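Local coordinates for AT5G66160 protein (Arabidopsis thaliana, PDB 7BVW), which probably sorts proteins to the protein storage vacuole as a membrane receptor, its zinc-binding RING-H2 domain acting as an E3 ligase in post-Golgi trafficking, at residues Y38-S43 with A52-N56. Numbering follows the deposited sequence.
Sequences YRFGES and AFHLN. With ZN (zinc ion), chain C.
His54 is held at both ring nitrogens: ND1 binds zinc at 2.3 Å, and NE2 donates a hydrogen bond to Glu42 OE1 at 2.6 Å. The acceptor lies close to the imidazole plane, and the N-H...O angle is 152°. At the carboxylate the donor comes from above the plane, while Arg39 N reaches the same OE1 from the opposite face at 2.9 Å, a bond that folds the Glu42 side chain back onto the first residue of its own type II turn and fixes the carboxylate for His54. Beyond CG the glutamate chain is extended (chi2 -179°), carrying the carboxylate out to the imidazole edge. Tyr38 CE1 sits over one imidazole face near the rim, and CD1 comes within 3.5 Å of His54 NE2; ring centroids 5.0 Å apart and planes at 87° mark a T-shaped stack. Farther along, Leu55 N donates to Ser43 O at 2.9 Å, joining the start of strand 43-46 to the first turn of helix 55-65, and His54 takes the N-cap position. Cys31, Cys34 and Cys57 complete this zinc site of the RING finger, and Phe19 packs against the Tyr38 ring. With an alanine in place of Glu42, His54 NE2 and Arg39 N would probably both lose their acceptor, leaving the imidazole freer to tilt about its zinc bond. NE2 donating to the carboxylate while ND1 binds the metal is consistent with a neutral imidazole, and the nearby negative charge would probably strengthen ND1's donation to zinc.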
loop_
_atom_site.group_PDB
_atom_site.type_symbol
_atom_site.label_atom_id
_atom_site.label_comp_id
_atom_site.label_asym_id
_atom_site.label_seq_id
_atom_site.Cartn_x
_atom_site.Cartn_y
_atom_site.Cartn_z
ATOM N N TYR A 38 -0.462 5.890 -11.807
ATOM C CA TYR A 38 -0.780 4.491 -12.057
ATOM C C TYR A 38 -1.025 4.257 -13.543
ATOM O O TYR A 38 -1.617 5.091 -14.234
ATOM C CB TYR A 38 -2.013 4.059 -11.257
ATOM C CG TYR A 38 -1.872 4.141 -9.749
ATOM C CD1 TYR A 38 -0.883 3.430 -9.076
ATOM C CD2 TYR A 38 -2.751 4.908 -8.994
ATOM C CE1 TYR A 38 -0.765 3.500 -7.690
ATOM C CE2 TYR A 38 -2.642 4.982 -7.613
ATOM C CZ TYR A 38 -1.648 4.276 -6.967
ATOM O OH TYR A 38 -1.545 4.348 -5.596
ATOM N N ARG A 39 -0.551 3.117 -14.033
ATOM C CA ARG A 39 -0.775 2.697 -15.407
ATOM C C ARG A 39 -1.687 1.477 -15.425
ATOM O O ARG A 39 -1.721 0.695 -14.471
ATOM C CB ARG A 39 0.547 2.378 -16.114
ATOM C CG ARG A 39 1.460 3.583 -16.326
ATOM C CD ARG A 39 2.627 3.233 -17.242
ATOM N NE ARG A 39 3.457 4.394 -17.563
ATOM C CZ ARG A 39 4.633 4.659 -17.001
ATOM N NH1 ARG A 39 5.309 5.741 -17.362
ATOM N NH2 ARG A 39 5.135 3.843 -16.084
ATOM N N PHE A 40 -2.431 1.330 -16.519
ATOM C CA PHE A 40 -3.367 0.221 -16.653
ATOM C C PHE A 40 -2.645 -1.113 -16.505
ATOM O O PHE A 40 -1.627 -1.359 -17.158
ATOM C CB PHE A 40 -4.076 0.292 -18.008
ATOM C CG PHE A 40 -4.869 -0.943 -18.343
ATOM C CD1 PHE A 40 -6.166 -1.094 -17.886
ATOM C CD2 PHE A 40 -4.315 -1.951 -19.120
ATOM C CE1 PHE A 40 -6.895 -2.229 -18.193
ATOM C CE2 PHE A 40 -5.039 -3.087 -19.427
ATOM C CZ PHE A 40 -6.330 -3.224 -18.965
ATOM N N GLY A 41 -3.176 -1.975 -15.641
ATOM C CA GLY A 41 -2.621 -3.291 -15.428
ATOM C C GLY A 41 -1.644 -3.403 -14.279
ATOM O O GLY A 41 -1.223 -4.520 -13.954
ATOM N N GLU A 42 -1.266 -2.291 -13.654
ATOM C CA GLU A 42 -0.334 -2.354 -12.542
ATOM C C GLU A 42 -0.988 -2.995 -11.322
ATOM O O GLU A 42 -2.213 -3.024 -11.177
ATOM C CB GLU A 42 0.175 -0.961 -12.189
ATOM C CG GLU A 42 1.137 -0.380 -13.200
ATOM C CD GLU A 42 1.625 0.995 -12.801
ATOM O OE1 GLU A 42 0.944 1.651 -11.986
ATOM O OE2 GLU A 42 2.691 1.409 -13.299
ATOM N N SER A 43 -0.143 -3.508 -10.434
ATOM C CA SER A 43 -0.583 -4.156 -9.206
ATOM C C SER A 43 -0.522 -3.165 -8.052
ATOM O O SER A 43 0.509 -2.520 -7.835
ATOM C CB SER A 43 0.280 -5.379 -8.892
ATOM O OG SER A 43 0.056 -6.421 -9.830
ATOM N N ALA A 52 -4.192 3.596 -1.120
ATOM C CA ALA A 52 -3.646 2.558 -1.978
ATOM C C ALA A 52 -2.318 3.002 -2.577
ATOM O O ALA A 52 -2.046 4.195 -2.738
ATOM C CB ALA A 52 -4.630 2.193 -3.093
ATOM N N PHE A 53 -1.487 2.014 -2.902
ATOM C CA PHE A 53 -0.166 2.274 -3.452
ATOM C C PHE A 53 0.174 1.190 -4.461
ATOM O O PHE A 53 -0.499 0.159 -4.542
ATOM C CB PHE A 53 0.914 2.304 -2.361
ATOM C CG PHE A 53 0.591 3.199 -1.199
ATOM C CD1 PHE A 53 -0.159 2.732 -0.132
ATOM C CD2 PHE A 53 1.059 4.501 -1.162
ATOM C CE1 PHE A 53 -0.452 3.554 0.940
ATOM C CE2 PHE A 53 0.769 5.324 -0.092
ATOM C CZ PHE A 53 0.013 4.850 0.962
ATOM N N HIS A 54 1.233 1.432 -5.229
ATOM C CA HIS A 54 1.901 0.349 -5.935
ATOM C C HIS A 54 2.243 -0.755 -4.942
ATOM O O HIS A 54 2.744 -0.483 -3.847
ATOM C CB HIS A 54 3.175 0.861 -6.620
ATOM C CG HIS A 54 2.931 1.567 -7.917
ATOM N ND1 HIS A 54 3.608 2.712 -8.279
ATOM C CD2 HIS A 54 2.104 1.277 -8.948
ATOM C CE1 HIS A 54 3.198 3.105 -9.472
ATOM N NE2 HIS A 54 2.285 2.250 -9.900
ATOM N N LEU A 55 1.949 -2.000 -5.322
ATOM C CA LEU A 55 2.211 -3.128 -4.432
ATOM C C LEU A 55 3.681 -3.181 -4.029
ATOM O O LEU A 55 4.006 -3.328 -2.845
ATOM C CB LEU A 55 1.781 -4.433 -5.103
ATOM C CG LEU A 55 1.974 -5.734 -4.315
ATOM C CD1 LEU A 55 0.803 -6.662 -4.574
ATOM C CD2 LEU A 55 3.288 -6.429 -4.675
ATOM N N ASN A 56 4.586 -3.045 -5.001
ATOM C CA ASN A 56 6.014 -3.093 -4.698
ATOM C C ASN A 56 6.445 -1.915 -3.834
ATOM O O ASN A 56 7.353 -2.044 -3.005
ATOM C CB ASN A 56 6.825 -3.125 -5.992
ATOM C CG ASN A 56 6.879 -4.503 -6.608
ATOM O OD1 ASN A 56 6.717 -5.509 -5.919
ATOM N ND2 ASN A 56 7.122 -4.558 -7.912
HETATM ZN ZN ZN C . 4.698 3.571 -6.470
HETATM O O HOH W 1 3.801 -2.902 -8.076
#